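Long-range contact in 3-carboxy-cis,cis-muconate cycloisomerase (PDB 1RE5), which belongs to the largely helical lyase family that includes adenylosuccinate lyase, with four chains in its assembly: residues I125-Q139 and A337-E349. Sequence-based numbering, arbitrary orientation.
Sequences IEADLGKLADTLSQQ and ALRQAQVIAEGME
Leu132 and Gln342 both carry CG anti to the backbone N (chi1 179° in each), which sends their ends across the gap between helices 106-142 and 319-347, two nearly parallel members of the long helical bundle characteristic of this lyase family. The segment axes come within 9.1 Å and cross at 21°, a small angle that suits the knobs-into-holes packing here. Leu132 is one knob, seated among Leu338, Ala341, Gln342 and Ala345; its two methyls divide the work, CD1 lying 3.8 Å from Ala345 CB while CD2 faces Leu338 and Ala341. In return Leu338 enters the hole formed by Ile125, Asp128, Leu129 and Leu132, its CD2 3.7 Å from Leu129 CD2. Small Ala345 also receives Leu136 through CD1. Helices 162-187 and 231-257 cover the inner side: Leu132 meets Leu173 of the former and Leu247 of the latter, so the apolar seam runs on into the bundle core. Toward the outer edge the contact turns polar. The Gln342 amide lies over helix 106-142, OE1 on the Lys131 and Leu132 side, 3.4 Å from Lys131 CE, and NE2 turned to the Thr135 side chain. The Lys131 chain crosses Gln342 at about a right angle and bends at chi3 back along its own helix. There Lys131 NZ forms a salt bridge with Asp128 OD1 at 3.2 Å, approaching from above the carboxylate plane, 45° out of it.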
ATOM      1  N   ILE D 125      22.855 -10.300  -1.759  1.00 29.85           N
ATOM      2  CA  ILE D 125      22.257  -9.774  -0.555  1.00 28.41           C
ATOM      3  C   ILE D 125      22.868 -10.365   0.694  1.00 28.70           C
ATOM      4  O   ILE D 125      23.128  -9.640   1.650  1.00 28.63           O
ATOM      5  CB  ILE D 125      20.739 -10.008  -0.590  1.00 28.99           C
ATOM      6  CG1 ILE D 125      20.146  -9.117  -1.687  1.00 27.25           C
ATOM      7  CG2 ILE D 125      20.113  -9.749   0.795  1.00 27.74           C
ATOM      8  CD1 ILE D 125      18.667  -9.246  -1.850  1.00 29.91           C
ATOM      9  N   GLU D 126      23.115 -11.671   0.692  1.00 30.09           N
ATOM     10  CA  GLU D 126      23.717 -12.298   1.866  1.00 30.91           C
ATOM     11  C   GLU D 126      25.147 -11.793   2.065  1.00 30.02           C
ATOM     12  O   GLU D 126      25.573 -11.553   3.194  1.00 30.48           O
ATOM     13  CB  GLU D 126      23.711 -13.825   1.743  1.00 31.38           C
ATOM     14  CG  GLU D 126      22.319 -14.452   1.764  1.00 35.41           C
ATOM     15  CD  GLU D 126      22.348 -15.971   2.015  1.00 38.82           C
ATOM     16  OE1 GLU D 126      23.077 -16.696   1.288  1.00 40.45           O
ATOM     17  OE2 GLU D 126      21.636 -16.439   2.938  1.00 39.30           O
ATOM     18  N   ALA D 127      25.880 -11.618   0.967  1.00 29.05           N
ATOM     19  CA  ALA D 127      27.257 -11.137   1.041  1.00 28.44           C
ATOM     20  C   ALA D 127      27.258  -9.756   1.666  1.00 29.27           C
ATOM     21  O   ALA D 127      27.873  -9.538   2.716  1.00 29.06           O
ATOM     22  CB  ALA D 127      27.874 -11.077  -0.345  1.00 26.93           C
ATOM     23  N   ASP D 128      26.557  -8.824   1.015  1.00 29.86           N
ATOM     24  CA  ASP D 128      26.458  -7.450   1.504  1.00 28.57           C
ATOM     25  C   ASP D 128      25.984  -7.371   2.958  1.00 27.20           C
ATOM     26  O   ASP D 128      26.541  -6.606   3.742  1.00 25.90           O
ATOM     27  CB  ASP D 128      25.532  -6.628   0.610  1.00 29.59           C
ATOM     28  CG  ASP D 128      26.115  -6.394  -0.773  1.00 30.97           C
ATOM     29  OD1 ASP D 128      27.350  -6.516  -0.926  1.00 32.04           O
ATOM     30  OD2 ASP D 128      25.344  -6.072  -1.706  1.00 32.33           O
ATOM     31  N   LEU D 129      24.965  -8.148   3.319  1.00 25.71           N
ATOM     32  CA  LEU D 129      24.485  -8.133   4.699  1.00 25.94           C
ATOM     33  C   LEU D 129      25.589  -8.527   5.658  1.00 25.74           C
ATOM     34  O   LEU D 129      25.797  -7.848   6.661  1.00 25.39           O
ATOM     35  CB  LEU D 129      23.306  -9.083   4.909  1.00 25.88           C
ATOM     36  CG  LEU D 129      21.896  -8.593   4.591  1.00 26.18           C
ATOM     37  CD1 LEU D 129      20.909  -9.676   4.962  1.00 26.59           C
ATOM     38  CD2 LEU D 129      21.599  -7.324   5.361  1.00 27.59           C
ATOM     39  N   GLY D 130      26.284  -9.625   5.351  1.00 25.29           N
ATOM     40  CA  GLY D 130      27.365 -10.090   6.207  1.00 24.91           C
ATOM     41  C   GLY D 130      28.464  -9.048   6.300  1.00 25.53           C
ATOM     42  O   GLY D 130      29.006  -8.772   7.371  1.00 25.21           O
ATOM     43  N   LYS D 131      28.801  -8.451   5.166  1.00 26.05           N
ATOM     44  CA  LYS D 131      29.830  -7.426   5.152  1.00 27.29           C
ATOM     45  C   LYS D 131      29.376  -6.259   6.051  1.00 27.21           C
ATOM     46  O   LYS D 131      30.087  -5.856   6.968  1.00 28.71           O
ATOM     47  CB  LYS D 131      30.061  -6.964   3.714  1.00 28.71           C
ATOM     48  CG  LYS D 131      31.138  -5.913   3.534  1.00 33.97           C
ATOM     49  CD  LYS D 131      31.223  -5.480   2.069  1.00 38.53           C
ATOM     50  CE  LYS D 131      29.880  -4.907   1.571  1.00 42.97           C
ATOM     51  NZ  LYS D 131      29.824  -4.687   0.083  1.00 44.08           N
ATOM     52  N   LEU D 132      28.179  -5.740   5.798  1.00 26.22           N
ATOM     53  CA  LEU D 132      27.629  -4.646   6.582  1.00 25.58           C
ATOM     54  C   LEU D 132      27.548  -4.974   8.078  1.00 25.88           C
ATOM     55  O   LEU D 132      27.872  -4.137   8.915  1.00 27.38           O
ATOM     56  CB  LEU D 132      26.237  -4.274   6.052  1.00 25.12           C
ATOM     57  CG  LEU D 132      25.464  -3.153   6.761  1.00 25.11           C
ATOM     58  CD1 LEU D 132      26.184  -1.807   6.633  1.00 23.19           C
ATOM     59  CD2 LEU D 132      24.086  -3.073   6.161  1.00 24.08           C
ATOM     60  N   ALA D 133      27.120  -6.182   8.417  1.00 25.63           N
ATOM     61  CA  ALA D 133      27.022  -6.577   9.816  1.00 26.24           C
ATOM     62  C   ALA D 133      28.401  -6.584  10.475  1.00 26.84           C
ATOM     63  O   ALA D 133      28.539  -6.216  11.643  1.00 26.27           O
ATOM     64  CB  ALA D 133      26.381  -7.950   9.929  1.00 25.85           C
ATOM     65  N   ASP D 134      29.419  -7.004   9.726  1.00 28.54           N
ATOM     66  CA  ASP D 134      30.780  -7.039  10.253  1.00 30.12           C
ATOM     67  C   ASP D 134      31.238  -5.642  10.638  1.00 30.17           C
ATOM     68  O   ASP D 134      31.596  -5.388  11.798  1.00 28.41           O
ATOM     69  CB  ASP D 134      31.760  -7.618   9.223  1.00 32.47           C
ATOM     70  CG  ASP D 134      31.834  -9.148   9.264  1.00 35.63           C
ATOM     71  OD1 ASP D 134      31.763  -9.727  10.374  1.00 36.08           O
ATOM     72  OD2 ASP D 134      31.985  -9.772   8.186  1.00 36.63           O
ATOM     73  N   THR D 135      31.205  -4.732   9.666  1.00 30.14           N
ATOM     74  CA  THR D 135      31.653  -3.372   9.914  1.00 31.26           C
ATOM     75  C   THR D 135      30.814  -2.676  10.970  1.00 30.63           C
ATOM     76  O   THR D 135      31.325  -1.851  11.735  1.00 31.78           O
ATOM     77  CB  THR D 135      31.667  -2.512   8.620  1.00 31.24           C
ATOM     78  OG1 THR D 135      30.636  -1.527   8.686  1.00 32.53           O
ATOM     79  CG2 THR D 135      31.471  -3.367   7.398  1.00 31.19           C
ATOM     80  N   LEU D 136      29.531  -3.014  11.021  1.00 29.84           N
ATOM     81  CA  LEU D 136      28.629  -2.412  12.000  1.00 29.37           C
ATOM     82  C   LEU D 136      28.999  -2.927  13.378  1.00 28.82           C
ATOM     83  O   LEU D 136      28.888  -2.218  14.379  1.00 26.65           O
ATOM     84  CB  LEU D 136      27.196  -2.796  11.676  1.00 30.00           C
ATOM     85  CG  LEU D 136      26.146  -1.707  11.725  1.00 28.89           C
ATOM     86  CD1 LEU D 136      26.651  -0.465  11.032  1.00 28.73           C
ATOM     87  CD2 LEU D 136      24.895  -2.242  11.039  1.00 30.81           C
ATOM     88  N   SER D 137      29.449  -4.177  13.407  1.00 29.41           N
ATOM     89  CA  SER D 137      29.868  -4.839  14.631  1.00 29.62           C
ATOM     90  C   SER D 137      31.084  -4.142  15.248  1.00 28.80           C
ATOM     91  O   SER D 137      31.148  -3.947  16.458  1.00 28.78           O
ATOM     92  CB  SER D 137      30.215  -6.290  14.328  1.00 29.80           C
ATOM     93  OG  SER D 137      30.831  -6.882  15.451  1.00 33.78           O
ATOM     94  N   GLN D 138      32.045  -3.773  14.408  1.00 27.65           N
ATOM     95  CA  GLN D 138      33.250  -3.104  14.872  1.00 28.48           C
ATOM     96  C   GLN D 138      32.945  -1.717  15.432  1.00 26.87           C
ATOM     97  O   GLN D 138      33.398  -1.357  16.513  1.00 24.91           O
ATOM     98  CB  GLN D 138      34.245  -2.991  13.726  1.00 30.56           C
ATOM     99  CG  GLN D 138      34.655  -4.318  13.157  1.00 32.94           C
ATOM    100  CD  GLN D 138      35.885  -4.216  12.288  1.00 37.17           C
ATOM    101  OE1 GLN D 138      36.345  -5.212  11.734  1.00 38.72           O
ATOM    102  NE2 GLN D 138      36.437  -3.006  12.168  1.00 39.32           N
ATOM    103  N   GLN D 139      32.182  -0.941  14.675  1.00 26.84           N
ATOM    104  CA  GLN D 139      31.779   0.396  15.097  1.00 26.32           C
ATOM    105  C   GLN D 139      31.030   0.317  16.435  1.00 25.67           C
ATOM    106  O   GLN D 139      31.231   1.140  17.313  1.00 25.29           O
ATOM    107  CB  GLN D 139      30.877   1.030  14.035  1.00 25.50           C
ATOM    108  CG  GLN D 139      31.526   1.209  12.677  1.00 24.76           C
ATOM    109  CD  GLN D 139      32.540   2.336  12.655  1.00 25.18           C
ATOM    110  OE1 GLN D 139      32.954   2.782  11.590  1.00 25.35           O
ATOM    111  NE2 GLN D 139      32.946   2.803  13.831  1.00 25.23           N
ATOM    112  N   ALA D 337      20.154   0.281  -1.252  1.00 23.66           N
ATOM    113  CA  ALA D 337      20.180   0.715   0.148  1.00 24.23           C
ATOM    114  C   ALA D 337      21.321   0.039   0.893  1.00 24.19           C
ATOM    115  O   ALA D 337      22.015   0.676   1.675  1.00 26.09           O
ATOM    116  CB  ALA D 337      18.834   0.417   0.847  1.00 23.26           C
ATOM    117  N   LEU D 338      21.518  -1.250   0.649  1.00 24.36           N
ATOM    118  CA  LEU D 338      22.599  -1.978   1.301  1.00 24.68           C
ATOM    119  C   LEU D 338      23.923  -1.323   0.934  1.00 25.21           C
ATOM    120  O   LEU D 338      24.791  -1.091   1.784  1.00 23.96           O
ATOM    121  CB  LEU D 338      22.600  -3.433   0.844  1.00 23.04           C
ATOM    122  CG  LEU D 338      21.684  -4.324   1.667  1.00 22.89           C
ATOM    123  CD1 LEU D 338      21.485  -5.620   0.938  1.00 23.27           C
ATOM    124  CD2 LEU D 338      22.280  -4.552   3.058  1.00 21.31           C
ATOM    125  N   ARG D 339      24.059  -1.024  -0.351  1.00 26.20           N
ATOM    126  CA  ARG D 339      25.257  -0.393  -0.860  1.00 28.36           C
ATOM    127  C   ARG D 339      25.582   0.892  -0.121  1.00 29.29           C
ATOM    128  O   ARG D 339      26.694   1.077   0.380  1.00 29.96           O
ATOM    129  CB  ARG D 339      25.087  -0.065  -2.325  1.00 29.78           C
ATOM    130  CG  ARG D 339      26.332   0.523  -2.901  1.00 36.43           C
ATOM    131  CD  ARG D 339      26.103   1.025  -4.296  1.00 43.12           C
ATOM    132  NE  ARG D 339      27.365   1.188  -5.008  1.00 47.78           N
ATOM    133  CZ  ARG D 339      27.487   1.836  -6.160  1.00 50.42           C
ATOM    134  NH1 ARG D 339      26.414   2.388  -6.730  1.00 52.75           N
ATOM    135  NH2 ARG D 339      28.681   1.921  -6.744  1.00 51.91           N
ATOM    136  N   GLN D 340      24.598   1.782  -0.060  1.00 29.97           N
ATOM    137  CA  GLN D 340      24.759   3.075   0.592  1.00 29.16           C
ATOM    138  C   GLN D 340      24.955   2.966   2.095  1.00 28.59           C
ATOM    139  O   GLN D 340      25.704   3.744   2.676  1.00 28.76           O
ATOM    140  CB  GLN D 340      23.547   3.943   0.300  1.00 30.86           C
ATOM    141  CG  GLN D 340      23.885   5.392   0.166  1.00 32.08           C
ATOM    142  CD  GLN D 340      24.896   5.641  -0.929  1.00 33.18           C
ATOM    143  OE1 GLN D 340      24.704   5.233  -2.086  1.00 31.12           O
ATOM    144  NE2 GLN D 340      25.983   6.319  -0.574  1.00 33.54           N
ATOM    145  N   ALA D 341      24.282   2.007   2.726  1.00 28.19           N
ATOM    146  CA  ALA D 341      24.415   1.809   4.171  1.00 28.55           C
ATOM    147  C   ALA D 341      25.847   1.390   4.512  1.00 29.70           C
ATOM    148  O   ALA D 341      26.378   1.758   5.562  1.00 29.29           O
ATOM    149  CB  ALA D 341      23.437   0.745   4.659  1.00 26.76           C
ATOM    150  N   GLN D 342      26.465   0.616   3.620  1.00 29.78           N
ATOM    151  CA  GLN D 342      27.834   0.158   3.821  1.00 29.63           C
ATOM    152  C   GLN D 342      28.769   1.362   3.827  1.00 29.03           C
ATOM    153  O   GLN D 342      29.616   1.509   4.721  1.00 28.59           O
ATOM    154  CB  GLN D 342      28.241  -0.799   2.695  1.00 31.91           C
ATOM    155  CG  GLN D 342      29.670  -1.333   2.791  1.00 32.94           C
ATOM    156  CD  GLN D 342      29.911  -2.140   4.051  1.00 33.66           C
ATOM    157  OE1 GLN D 342      29.171  -3.080   4.349  1.00 35.85           O
ATOM    158  NE2 GLN D 342      30.957  -1.785   4.794  1.00 34.17           N
ATOM    159  N   VAL D 343      28.614   2.224   2.826  1.00 27.10           N
ATOM    160  CA  VAL D 343      29.449   3.406   2.730  1.00 26.42           C
ATOM    161  C   VAL D 343      29.409   4.235   4.002  1.00 27.44           C
ATOM    162  O   VAL D 343      30.459   4.585   4.533  1.00 27.54           O
ATOM    163  CB  VAL D 343      29.034   4.315   1.567  1.00 25.91           C
ATOM    164  CG1 VAL D 343      29.754   5.659   1.675  1.00 24.13           C
ATOM    165  CG2 VAL D 343      29.368   3.659   0.260  1.00 24.27           C
ATOM    166  N   ILE D 344      28.213   4.548   4.498  1.00 27.39           N
ATOM    167  CA  ILE D 344      28.155   5.364   5.696  1.00 27.77           C
ATOM    168  C   ILE D 344      28.553   4.600   6.942  1.00 27.31           C
ATOM    169  O   ILE D 344      29.158   5.161   7.835  1.00 28.40           O
ATOM    170  CB  ILE D 344      26.751   6.050   5.934  1.00 28.60           C
ATOM    171  CG1 ILE D 344      26.079   5.433   7.147  1.00 30.52           C
ATOM    172  CG2 ILE D 344      25.854   5.974   4.698  1.00 25.63           C
ATOM    173  CD1 ILE D 344      24.757   6.051   7.433  1.00 36.06           C
ATOM    174  N   ALA D 345      28.242   3.319   7.009  1.00 28.00           N
ATOM    175  CA  ALA D 345      28.598   2.559   8.199  1.00 28.91           C
ATOM    176  C   ALA D 345      30.098   2.521   8.455  1.00 31.18           C
ATOM    177  O   ALA D 345      30.555   2.674   9.593  1.00 32.01           O
ATOM    178  CB  ALA D 345      28.065   1.142   8.096  1.00 27.01           C
ATOM    179  N   GLU D 346      30.877   2.322   7.402  1.00 33.05           N
ATOM    180  CA  GLU D 346      32.309   2.220   7.594  1.00 34.22           C
ATOM    181  C   GLU D 346      33.022   3.549   7.605  1.00 33.77           C
ATOM    182  O   GLU D 346      34.185   3.621   7.987  1.00 35.76           O
ATOM    183  CB  GLU D 346      32.924   1.323   6.527  1.00 36.22           C
ATOM    184  CG  GLU D 346      33.111   1.990   5.188  1.00 39.74           C
ATOM    185  CD  GLU D 346      33.435   0.986   4.107  1.00 42.84           C
ATOM    186  OE1 GLU D 346      34.273   0.088   4.363  1.00 44.31           O
ATOM    187  OE2 GLU D 346      32.854   1.100   3.004  1.00 44.16           O
ATOM    188  N   GLY D 347      32.336   4.612   7.215  1.00 33.29           N
ATOM    189  CA  GLY D 347      33.009   5.888   7.188  1.00 31.82           C
ATOM    190  C   GLY D 347      32.387   7.030   7.949  1.00 33.15           C
ATOM    191  O   GLY D 347      32.826   8.167   7.777  1.00 33.10           O
ATOM    192  N   MET D 348      31.404   6.783   8.805  1.00 33.82           N
ATOM    193  CA  MET D 348      30.823   7.927   9.479  1.00 36.59           C
ATOM    194  C   MET D 348      31.751   8.565  10.489  1.00 35.83           C
ATOM    195  O   MET D 348      32.550   7.889  11.124  1.00 35.25           O
ATOM    196  CB  MET D 348      29.449   7.600  10.090  1.00 39.16           C
ATOM    197  CG  MET D 348      29.245   6.190  10.498  1.00 43.08           C
ATOM    198  SD  MET D 348      30.068   5.892  12.010  1.00 50.53           S
ATOM    199  CE  MET D 348      28.739   6.314  13.172  1.00 49.59           C
ATOM    200  N   GLU D 349      31.643   9.890  10.578  1.00 36.30           N
ATOM    201  CA  GLU D 349      32.438  10.729  11.467  1.00 36.78           C
ATOM    202  C   GLU D 349      31.692  11.021  12.750  1.00 35.90           C
ATOM    203  O   GLU D 349      30.543  11.471  12.713  1.00 37.39           O
ATOM    204  CB  GLU D 349      32.744  12.059  10.787  1.00 39.60           C
ATOM    205  CG  GLU D 349      33.602  11.950   9.542  1.00 45.16           C
ATOM    206  CD  GLU D 349      33.708  13.266   8.810  1.00 48.12           C
ATOM    207  OE1 GLU D 349      34.118  14.268   9.443  1.00 50.24           O
ATOM    208  OE2 GLU D 349      33.379  13.299   7.606  1.00 50.49           O
TER